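Local coordinates for AgaA (Rhizobium radiobacter, PDB 6HLX), which binds the opine agropinic acid as a periplasmic binding protein, serving its import into the bacterium by an ABC transporter, at residues A96-E101 and L131-S136; G284-K289 and F449-Q454; D385-S390 and K419-V424; Q411-L416 and V437-E442. One frame throughout, in Å; residues are numbered along the deposited sequence.

Contact 1: residues A96-E101 and L131-S136; sequences ASFRNE and LALPES
The ring of F98 has the isobutyl end of L133 over one face and the carboxylate of E135 set obliquely to it. L133 CD1 makes the CH-pi contact, lying 3.9 Å from the centroid of the F98 ring and 29° off the normal. Its nearest carbon is F98 CG at 3.5 Å, so the methyl sits toward the root of the ring, while L133 CD2 stands above the centre. E135, two residues on, also reaches F98: its OE1 comes within 3.4 Å of F98 CE2, with ring and carboxylate planes 39° apart. A bend at chi2 (63°) brings this oxygen back to the ring.

F98 is the N-cap residue of the short helix 99-102 and follows S97 in a type I turn from A96 to R99. The contact therefore ties the start of that helix to the loop between helices 127-131 and 141-146; the chain between the two segments includes the antiparallel strands 105-110 and 115-120. No hydrogen bond joins the two segments. The buried charge of E135 is instead matched by R26 and K29 of helix 23-32, with OE1 paired to R26 and OE2 to K29, and R26 also touches the F98 side chain.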
# COMPACT_ATOMS: atom_id res chain seq x y z
N ALA A 96 -0.63 11.77 -9.20
CA ALA A 96 0.19 11.08 -8.19
C ALA A 96 -0.64 10.75 -6.97
O ALA A 96 -1.27 11.64 -6.37
CB ALA A 96 1.38 11.93 -7.80
N SER A 97 -0.64 9.46 -6.58
CA SER A 97 -1.43 9.01 -5.43
C SER A 97 -0.96 9.57 -4.08
O SER A 97 -1.78 9.65 -3.15
CB SER A 97 -1.45 7.48 -5.36
OG SER A 97 -1.95 6.95 -6.58
N PHE A 98 0.37 9.89 -3.95
CA PHE A 98 0.93 10.35 -2.69
C PHE A 98 1.35 11.80 -2.73
O PHE A 98 2.21 12.22 -1.95
CB PHE A 98 2.07 9.43 -2.22
CG PHE A 98 1.56 8.04 -1.91
CD1 PHE A 98 0.94 7.78 -0.68
CD2 PHE A 98 1.64 7.02 -2.85
CE1 PHE A 98 0.44 6.50 -0.39
CE2 PHE A 98 1.13 5.74 -2.56
CZ PHE A 98 0.52 5.50 -1.34
N ARG A 99 0.71 12.57 -3.61
CA ARG A 99 1.01 14.01 -3.71
C ARG A 99 0.85 14.71 -2.33
O ARG A 99 1.68 15.54 -1.96
CB ARG A 99 0.08 14.68 -4.74
CG ARG A 99 0.16 16.22 -4.72
CD ARG A 99 -0.48 16.85 -5.92
NE ARG A 99 -1.90 16.50 -6.08
CZ ARG A 99 -2.92 17.20 -5.58
NH1 ARG A 99 -2.70 18.28 -4.85
NH2 ARG A 99 -4.17 16.83 -5.83
N ASN A 100 -0.20 14.38 -1.57
CA ASN A 100 -0.43 15.06 -0.28
C ASN A 100 0.78 14.91 0.66
O ASN A 100 1.16 15.87 1.35
CB ASN A 100 -1.67 14.50 0.41
CG ASN A 100 -2.57 15.55 1.01
OD1 ASN A 100 -2.76 16.63 0.44
ND2 ASN A 100 -3.16 15.26 2.17
N GLU A 101 1.35 13.70 0.70
CA GLU A 101 2.44 13.35 1.62
C GLU A 101 3.77 13.94 1.21
O GLU A 101 4.61 14.21 2.08
CB GLU A 101 2.50 11.83 1.81
CG GLU A 101 1.23 11.26 2.45
CD GLU A 101 -0.01 11.18 1.57
OE1 GLU A 101 -1.14 11.15 2.11
OE2 GLU A 101 0.16 11.18 0.33
N LEU A 131 9.97 8.99 0.49
CA LEU A 131 10.80 8.89 -0.71
C LEU A 131 11.11 7.42 -1.06
O LEU A 131 11.58 7.13 -2.17
CB LEU A 131 12.08 9.74 -0.58
CG LEU A 131 11.80 11.25 -0.59
CD1 LEU A 131 13.02 12.01 -0.11
CD2 LEU A 131 11.35 11.74 -2.03
N ALA A 132 10.80 6.50 -0.12
CA ALA A 132 10.98 5.07 -0.34
C ALA A 132 9.70 4.46 -0.94
O ALA A 132 9.68 3.27 -1.23
CB ALA A 132 11.34 4.35 0.96
N LEU A 133 8.61 5.24 -1.11
CA LEU A 133 7.40 4.64 -1.68
C LEU A 133 7.69 4.05 -3.06
O LEU A 133 8.42 4.68 -3.83
CB LEU A 133 6.28 5.69 -1.86
CG LEU A 133 5.57 6.17 -0.61
CD1 LEU A 133 4.85 7.46 -0.91
CD2 LEU A 133 4.56 5.12 -0.09
N PRO A 134 6.98 2.97 -3.48
CA PRO A 134 7.16 2.48 -4.87
C PRO A 134 6.76 3.59 -5.87
O PRO A 134 7.21 3.59 -7.02
CB PRO A 134 6.15 1.32 -4.94
CG PRO A 134 6.08 0.80 -3.46
CD PRO A 134 6.06 2.11 -2.70
N GLU A 135 5.90 4.54 -5.42
CA GLU A 135 5.43 5.63 -6.30
C GLU A 135 6.40 6.82 -6.35
O GLU A 135 6.17 7.77 -7.12
CB GLU A 135 3.99 6.08 -5.88
CG GLU A 135 2.91 5.02 -6.15
CD GLU A 135 3.05 3.70 -5.40
OE1 GLU A 135 3.34 3.73 -4.18
OE2 GLU A 135 2.90 2.63 -6.03
N SER A 136 7.47 6.79 -5.52
CA SER A 136 8.48 7.88 -5.46
C SER A 136 9.78 7.52 -6.25
O SER A 136 10.80 8.20 -6.15
CB SER A 136 8.83 8.22 -4.00
OG SER A 136 7.66 8.68 -3.33

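Contact 2: residues G284-K289 and F449-Q454; sequences GIAIPK and FMWREQ. With G9Z (agropinic acid), chain E; EDO (1,2-ethanediol), chain B.
With CG anti to its carbonyl carbon (chi1 -70°), W451 turns its indole from strand 446-451 toward the loop 284-289, where the far rim of the ring meets A286 and P288. The next residue, R452, takes a different setting, CG between its backbone N and carbonyl carbon, and runs extended from CG to NE into the agropinic acid pocket. W451 CH2 is the busiest atom of the loop contact: it lies 3.8 Å from A286 CB and equally close to P288 CG, with the proline and the indole crossing at about a right angle. The carbonyl of A286, centre of an inverse gamma turn, also approaches this rim, its O 3.5 Å from W451 CH2. Over one indole face lies a 1,2-ethanediol, probably from the crystallisation liquor, which accepts a bond from K289 N. On the strand side, F449 and M450 both face M241 in a classic beta bulge just before W451.

R452 NH2 donates to the ligand carboxylate O at 2.7 Å (167°), in the guanidinium plane, and NH1 makes a more bent bond to the second carboxylate oxygen, OXT, at 2.9 Å. Q454 OE1, also in that plane, takes both NE and NH2 of R452 side-on, the NH2 bond being 2.8 Å long. The glutamine thus acts as a second-shell residue, fixing the rotation of the guanidinium. Charged hydrogen bonds therefore grip the ligand acid, whereas the largely apolar loop contact rests on van der Waals packing, with A286 O buried and without a hydrogen-bonding partner.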
# COMPACT_ATOMS: atom_id res chain seq x y z
N GLY A 284 -10.14 -0.95 18.09
CA GLY A 284 -9.74 0.45 18.19
C GLY A 284 -9.10 0.87 16.88
O GLY A 284 -9.58 0.51 15.80
N ILE A 285 -8.01 1.64 16.96
CA ILE A 285 -7.26 2.07 15.78
C ILE A 285 -6.26 0.96 15.46
O ILE A 285 -5.69 0.35 16.37
CB ILE A 285 -6.55 3.44 15.99
CG1 ILE A 285 -7.51 4.53 16.58
CG2 ILE A 285 -5.91 3.94 14.67
CD1 ILE A 285 -8.76 4.87 15.70
N ALA A 286 -6.07 0.67 14.18
CA ALA A 286 -5.14 -0.38 13.77
C ALA A 286 -3.67 0.07 13.82
O ALA A 286 -3.02 0.23 12.78
CB ALA A 286 -5.49 -0.92 12.39
N ILE A 287 -3.15 0.25 15.04
CA ILE A 287 -1.74 0.63 15.21
C ILE A 287 -0.99 -0.63 15.66
O ILE A 287 -1.32 -1.20 16.70
CB ILE A 287 -1.57 1.84 16.17
CG1 ILE A 287 -2.25 3.09 15.55
CG2 ILE A 287 -0.06 2.10 16.41
CD1 ILE A 287 -2.31 4.25 16.42
N PRO A 288 0.01 -1.12 14.89
CA PRO A 288 0.71 -2.33 15.35
C PRO A 288 1.53 -2.06 16.60
O PRO A 288 1.96 -0.93 16.84
CB PRO A 288 1.65 -2.68 14.19
CG PRO A 288 1.16 -1.85 13.01
CD PRO A 288 0.55 -0.62 13.61
N LYS A 289 1.80 -3.13 17.36
CA LYS A 289 2.71 -3.10 18.50
C LYS A 289 4.05 -2.55 17.99
O LYS A 289 4.47 -2.90 16.89
CB LYS A 289 2.93 -4.53 19.05
CG LYS A 289 3.40 -4.52 20.51
CD LYS A 289 3.65 -5.93 21.04
CE LYS A 289 4.09 -5.94 22.49
NZ LYS A 289 5.48 -5.42 22.66
N PHE A 449 -11.51 -3.57 11.54
CA PHE A 449 -12.13 -4.79 12.04
C PHE A 449 -11.18 -5.90 12.41
O PHE A 449 -11.47 -6.61 13.37
CB PHE A 449 -13.14 -5.34 11.01
CG PHE A 449 -14.32 -4.41 10.80
CD1 PHE A 449 -15.01 -3.88 11.88
CD2 PHE A 449 -14.73 -4.07 9.51
CE1 PHE A 449 -16.11 -3.02 11.68
CE2 PHE A 449 -15.83 -3.22 9.31
CZ PHE A 449 -16.50 -2.69 10.40
N MET A 450 -10.09 -6.09 11.64
CA MET A 450 -9.20 -7.21 11.92
C MET A 450 -7.83 -7.06 11.30
O MET A 450 -7.68 -6.33 10.30
CB MET A 450 -9.83 -8.52 11.38
CG MET A 450 -10.03 -8.51 9.87
SD MET A 450 -10.53 -10.08 9.18
CE MET A 450 -8.96 -10.98 9.23
N TRP A 451 -6.84 -7.78 11.85
CA TRP A 451 -5.49 -7.89 11.28
C TRP A 451 -5.58 -9.17 10.46
O TRP A 451 -6.12 -10.19 10.95
CB TRP A 451 -4.43 -8.13 12.37
CG TRP A 451 -4.21 -6.96 13.26
CD1 TRP A 451 -4.55 -6.85 14.57
CD2 TRP A 451 -3.58 -5.71 12.90
NE1 TRP A 451 -4.15 -5.62 15.07
CE2 TRP A 451 -3.54 -4.92 14.07
CE3 TRP A 451 -2.98 -5.22 11.72
CZ2 TRP A 451 -2.99 -3.63 14.08
CZ3 TRP A 451 -2.40 -3.96 11.74
CH2 TRP A 451 -2.42 -3.17 12.91
N ARG A 452 -5.06 -9.16 9.24
CA ARG A 452 -5.12 -10.38 8.42
C ARG A 452 -3.73 -10.94 8.12
O ARG A 452 -2.74 -10.20 8.16
CB ARG A 452 -5.87 -10.12 7.09
CG ARG A 452 -5.10 -9.23 6.12
CD ARG A 452 -5.85 -9.01 4.81
NE ARG A 452 -4.92 -8.79 3.69
CZ ARG A 452 -5.09 -7.86 2.75
NH1 ARG A 452 -6.14 -7.05 2.78
NH2 ARG A 452 -4.23 -7.76 1.75
N GLU A 453 -3.67 -12.22 7.73
CA GLU A 453 -2.40 -12.80 7.25
C GLU A 453 -2.26 -12.39 5.77
O GLU A 453 -3.25 -12.29 5.04
CB GLU A 453 -2.45 -14.33 7.31
CG GLU A 453 -2.46 -14.85 8.74
CD GLU A 453 -2.20 -16.34 8.84
OE1 GLU A 453 -2.25 -16.87 9.97
OE2 GLU A 453 -1.94 -16.98 7.79
N GLN A 454 -1.02 -12.16 5.34
CA GLN A 454 -0.71 -11.80 3.95
C GLN A 454 0.44 -12.71 3.58
O GLN A 454 1.57 -12.52 4.05
CB GLN A 454 -0.33 -10.31 3.86
CG GLN A 454 -0.01 -9.86 2.41
CD GLN A 454 -1.23 -9.85 1.50
OE1 GLN A 454 -2.37 -9.80 1.96
NE2 GLN A 454 -1.01 -9.89 0.20
OAM G9Z E . -4.01 -4.21 -4.37
CAB G9Z E . -4.86 -4.78 -3.66
CAC G9Z E . -5.64 -5.86 -4.12
CB G9Z E . -6.55 -6.27 -2.92
CA G9Z E . -6.32 -5.21 -1.86
C G9Z E . -6.00 -5.80 -0.60
O G9Z E . -4.80 -6.13 -0.36
N G9Z E . -5.22 -4.36 -2.43
CAG G9Z E . -4.54 -3.23 -1.68
CAH G9Z E . -5.40 -1.97 -1.71
OAP G9Z E . -6.60 -2.27 -1.01
CAI G9Z E . -4.71 -0.77 -1.06
OAQ G9Z E . -3.32 -0.73 -1.49
CAJ G9Z E . -5.36 0.58 -1.51
OAR G9Z E . -4.67 1.68 -0.87
CAK G9Z E . -6.89 0.72 -1.29
OAT G9Z E . -7.37 1.87 -2.00
CAL G9Z E . -7.28 0.75 0.19
OAS G9Z E . -8.72 0.74 0.32
OXT G9Z E . -6.95 -6.00 0.21
C1 EDO B . -0.15 -6.12 14.38
O1 EDO B . 0.36 -6.82 13.26
C2 EDO B . 0.92 -6.13 15.49
O2 EDO B . 0.39 -5.50 16.63

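Contact 3: residues D385-S390 and K419-V424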
# COMPACT_ATOMS: atom_id res chain seq x y z
N ASP A 385 7.09 4.66 9.65
CA ASP A 385 7.19 5.71 10.66
C ASP A 385 5.75 5.94 11.11
O ASP A 385 4.81 5.75 10.30
CB ASP A 385 7.78 7.02 10.07
CG ASP A 385 7.81 8.13 11.11
OD1 ASP A 385 8.70 8.10 11.99
OD2 ASP A 385 6.89 8.98 11.10
N ALA A 386 5.55 6.47 12.34
CA ALA A 386 4.21 6.76 12.88
C ALA A 386 3.41 7.68 11.95
O ALA A 386 2.17 7.67 11.99
CB ALA A 386 4.34 7.42 14.23
N ASP A 387 4.11 8.51 11.12
CA ASP A 387 3.42 9.42 10.21
C ASP A 387 2.66 8.70 9.08
O ASP A 387 2.00 9.36 8.26
CB ASP A 387 4.34 10.52 9.65
CG ASP A 387 3.57 11.63 8.96
OD1 ASP A 387 2.63 12.18 9.58
OD2 ASP A 387 3.86 11.90 7.77
N TRP A 388 2.69 7.35 9.05
CA TRP A 388 1.83 6.62 8.09
C TRP A 388 0.38 7.08 8.31
O TRP A 388 -0.44 7.08 7.39
CB TRP A 388 1.93 5.09 8.30
CG TRP A 388 1.31 4.55 9.56
CD1 TRP A 388 1.95 4.30 10.75
CD2 TRP A 388 -0.04 4.05 9.72
NE1 TRP A 388 1.07 3.72 11.65
CE2 TRP A 388 -0.15 3.53 11.04
CE3 TRP A 388 -1.17 3.99 8.87
CZ2 TRP A 388 -1.33 2.93 11.51
CZ3 TRP A 388 -2.35 3.42 9.36
CH2 TRP A 388 -2.43 2.92 10.67
N LEU A 389 0.05 7.49 9.55
CA LEU A 389 -1.28 7.98 9.91
C LEU A 389 -1.75 9.17 9.09
O LEU A 389 -2.96 9.31 8.86
CB LEU A 389 -1.33 8.31 11.42
CG LEU A 389 -1.17 7.08 12.34
CD1 LEU A 389 -0.77 7.51 13.79
CD2 LEU A 389 -2.46 6.22 12.33
N SER A 390 -0.82 10.08 8.67
CA SER A 390 -1.25 11.27 7.91
C SER A 390 -1.92 10.88 6.61
O SER A 390 -2.90 11.50 6.20
CB SER A 390 -0.07 12.18 7.60
OG SER A 390 0.23 12.99 8.71
N LYS A 419 2.35 18.39 14.26
CA LYS A 419 3.28 18.44 15.39
C LYS A 419 4.08 17.14 15.49
O LYS A 419 5.29 17.18 15.72
CB LYS A 419 2.54 18.73 16.71
CG LYS A 419 3.49 19.13 17.84
CD LYS A 419 2.74 19.42 19.14
CE LYS A 419 3.71 19.77 20.26
NZ LYS A 419 3.00 19.96 21.57
N GLY A 420 3.41 16.00 15.27
CA GLY A 420 4.04 14.69 15.33
C GLY A 420 5.17 14.54 14.33
O GLY A 420 6.22 13.97 14.65
N ARG A 421 4.95 15.05 13.09
CA ARG A 421 5.91 14.97 11.97
C ARG A 421 7.09 15.93 12.14
O ARG A 421 8.12 15.74 11.51
CB ARG A 421 5.18 15.39 10.68
CG ARG A 421 5.47 14.52 9.49
CD ARG A 421 4.68 15.06 8.29
NE ARG A 421 3.23 14.94 8.49
CZ ARG A 421 2.39 15.97 8.61
NH1 ARG A 421 2.85 17.22 8.56
NH2 ARG A 421 1.09 15.76 8.75
N ALA A 422 6.91 17.00 12.92
CA ALA A 422 7.92 18.05 13.13
C ALA A 422 8.78 17.82 14.36
O ALA A 422 9.80 18.50 14.54
CB ALA A 422 7.23 19.41 13.22
N THR A 423 8.36 16.90 15.22
CA THR A 423 9.04 16.62 16.48
C THR A 423 10.00 15.49 16.26
O THR A 423 9.60 14.43 15.80
CB THR A 423 7.98 16.34 17.58
OG1 THR A 423 7.16 17.50 17.69
CG2 THR A 423 8.61 16.03 18.93
N VAL A 424 11.29 15.74 16.54
CA VAL A 424 12.31 14.73 16.31
C VAL A 424 12.35 13.74 17.46
O VAL A 424 12.34 12.54 17.20
CB VAL A 424 13.69 15.35 15.96
CG1 VAL A 424 14.68 14.25 15.53
CG2 VAL A 424 13.56 16.41 14.85
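The backbones come closest at D387 and R421, whose CA atoms are 6.3 Å apart, where the type I turn D385-W388 leading into helix 388-393 passes the last turn of helix 411-422. R421 reaches across with a bend at chi3 (-65°) that lays its guanidinium edge against the turn. NE gives a weak hydrogen bond to D387 OD1 at 3.0 Å, part of a salt bridge. The carboxylate is rotated well away from the guanidinium, their planes 66° apart, so this is not the flat, two-pronged pairing of the two groups. NH2 makes the straighter bond, to S390 OG at 2.9 Å and 174°, with the hydroxyl in the guanidinium plane.

S390 OG in turn donates a hydrogen bond to D387 OD1, 2.7 Å away, so the oxygen of D387 gathers both R421 NE and the serine, and the three side chains form a small closed network. This network joins the beginning of one helix to the end of another. D385 OD2 caps the turn by accepting from D387 N at 2.8 Å, and R429 of helix 426-443 holds that same oxygen in a salt bridge. At the other terminus T423 OG1 bonds to K419 O at 2.7 Å, reaching it from the face opposite to A422 N. R421 NH1 forms a further salt bridge, with D418, while Y130 OH bonds to D387 O.

Contact 4: residues Q411-L416 and V437-E442; sequences QQINDL and VDRALE. With ACT (acetate ion), chain J.
R439 lies across from I413 and Q412 in an antiparallel helical hairpin of helices 411-422 and 426-443. The two segment axes pass at 10.0 Å, with 151° between their directions. The arginine starts out with CG anti to its backbone N and bends at chi2, which carries its end past I413 to Q412. CB is only loosely met by I413, whose CG1 is 4.1 Å away. CG packs more closely on the same atom, I413 CG1, at 3.5 Å, with I413 CD1 a little farther off; this branch of I413 extends on toward A440. CD reaches Q412, coming 3.4 Å from its OE1. R439 NE sits 3.6 Å from Q412 CB. It also forms a salt bridge with D410, the residue just before the segment, whose carboxylate accepts from I413 N as well. At CZ the guanidinium lies flat against the Q412 amide: the planes are 18° apart, and Q412 NE2 stands over the centre of the guanidinium face, 3.8 Å from R439 CZ. The apolar part of the arginine thus packs between the helices, while its guanidinium stacks on the exposed Q412. There E442, one turn further along the same helix, adds OE2 at 3.4 Å from R439 NH2 as a salt bridge. NH2 also donates to an oxygen of a bound acetate, probably from the crystallisation liquor, at 3.1 Å and a nearly linear 175°.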
# COMPACT_ATOMS: atom_id res chain seq x y z
N GLN A 411 -9.43 19.87 12.11
CA GLN A 411 -8.29 20.71 12.46
C GLN A 411 -7.48 20.16 13.62
O GLN A 411 -6.25 20.21 13.55
CB GLN A 411 -8.70 22.19 12.68
CG GLN A 411 -7.55 23.21 12.46
CD GLN A 411 -6.61 22.97 11.28
OE1 GLN A 411 -6.99 22.52 10.18
NE2 GLN A 411 -5.34 23.27 11.47
N GLN A 412 -8.13 19.63 14.67
CA GLN A 412 -7.36 19.10 15.82
C GLN A 412 -6.46 17.95 15.38
O GLN A 412 -5.28 17.90 15.78
CB GLN A 412 -8.27 18.66 16.96
CG GLN A 412 -8.87 19.83 17.74
CD GLN A 412 -9.80 19.32 18.82
OE1 GLN A 412 -9.48 18.39 19.57
NE2 GLN A 412 -10.98 19.91 18.90
N ILE A 413 -6.99 17.05 14.53
CA ILE A 413 -6.20 15.92 14.01
C ILE A 413 -5.05 16.45 13.15
O ILE A 413 -3.92 16.00 13.32
CB ILE A 413 -7.11 14.91 13.24
CG1 ILE A 413 -7.85 14.01 14.24
CG2 ILE A 413 -6.30 14.05 12.25
CD1 ILE A 413 -8.90 13.06 13.65
N ASN A 414 -5.32 17.44 12.26
CA ASN A 414 -4.27 18.00 11.39
C ASN A 414 -3.13 18.58 12.21
O ASN A 414 -1.96 18.33 11.92
CB ASN A 414 -4.83 19.08 10.46
CG ASN A 414 -5.81 18.59 9.43
OD1 ASN A 414 -6.58 19.39 8.86
ND2 ASN A 414 -5.82 17.31 9.15
N ASP A 415 -3.48 19.36 13.25
CA ASP A 415 -2.50 20.02 14.12
C ASP A 415 -1.64 19.01 14.85
O ASP A 415 -0.42 19.19 14.89
CB ASP A 415 -3.22 20.97 15.10
CG ASP A 415 -3.80 22.19 14.42
OD1 ASP A 415 -3.40 22.48 13.27
OD2 ASP A 415 -4.63 22.88 15.06
N LEU A 416 -2.24 17.93 15.35
CA LEU A 416 -1.51 16.88 16.04
C LEU A 416 -0.59 16.14 15.07
O LEU A 416 0.58 15.90 15.39
CB LEU A 416 -2.45 15.89 16.74
CG LEU A 416 -3.12 16.40 18.02
CD1 LEU A 416 -4.31 15.53 18.39
CD2 LEU A 416 -2.11 16.52 19.19
N VAL A 437 -4.66 9.52 18.90
CA VAL A 437 -5.45 8.28 18.96
C VAL A 437 -6.83 8.52 19.62
O VAL A 437 -7.85 8.06 19.12
CB VAL A 437 -4.66 7.13 19.62
CG1 VAL A 437 -5.60 6.04 20.10
CG2 VAL A 437 -3.62 6.56 18.65
N ASP A 438 -6.86 9.30 20.72
CA ASP A 438 -8.14 9.64 21.40
C ASP A 438 -9.10 10.32 20.42
O ASP A 438 -10.28 9.96 20.35
CB ASP A 438 -7.86 10.57 22.58
CG ASP A 438 -7.10 9.92 23.73
OD1 ASP A 438 -6.90 8.68 23.69
OD2 ASP A 438 -6.74 10.64 24.68
N ARG A 439 -8.59 11.31 19.65
CA ARG A 439 -9.42 12.04 18.69
C ARG A 439 -9.81 11.15 17.49
O ARG A 439 -10.94 11.25 16.99
CB ARG A 439 -8.73 13.32 18.22
CG ARG A 439 -9.62 14.16 17.30
CD ARG A 439 -10.04 15.43 17.95
NE ARG A 439 -10.94 16.21 17.10
CZ ARG A 439 -12.14 16.63 17.48
NH1 ARG A 439 -12.88 17.37 16.66
NH2 ARG A 439 -12.61 16.31 18.68
N ALA A 440 -8.90 10.27 17.06
CA ALA A 440 -9.17 9.32 15.96
C ALA A 440 -10.31 8.37 16.35
O ALA A 440 -11.11 7.98 15.50
CB ALA A 440 -7.91 8.53 15.64
N LEU A 441 -10.35 7.93 17.61
CA LEU A 441 -11.42 7.03 18.06
C LEU A 441 -12.74 7.79 18.19
O LEU A 441 -13.79 7.31 17.74
CB LEU A 441 -11.05 6.43 19.43
CG LEU A 441 -9.95 5.37 19.39
CD1 LEU A 441 -9.38 5.13 20.81
CD2 LEU A 441 -10.48 4.06 18.79
N GLU A 442 -12.69 8.98 18.80
CA GLU A 442 -13.88 9.81 18.98
C GLU A 442 -14.61 10.08 17.66
O GLU A 442 -15.83 9.90 17.57
CB GLU A 442 -13.48 11.13 19.66
CG GLU A 442 -14.65 12.07 19.84
CD GLU A 442 -14.31 13.44 20.39
OE1 GLU A 442 -15.23 14.28 20.49
OE2 GLU A 442 -13.12 13.68 20.71
C ACT J . -15.68 18.18 18.50
O ACT J . -15.50 17.30 19.39
OXT ACT J . -16.31 18.01 17.43
CH3 ACT J . -15.07 19.58 18.75

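Overall arrangement
Contact 2 meets the ligand directly, through R452, while the side chain of F98 in contact 1 stays about 6 Å from agropinic acid. Contacts 3 and 4 share helix 411-422, their centres about 13 Å apart, and both lie between the two segments of contact 2 in sequence. The loop 284-289 ties these together: A286 O packs 3.4 Å from W388 CZ2 of contact 3, and I287 CD1 lies 3.5 Å from V437 CG2 of contact 4. Contact 1 touches none of the others, although its nearest atoms come within about 4 Å of contact 3; its centre lies about 23 Å from those of contacts 2 and 4.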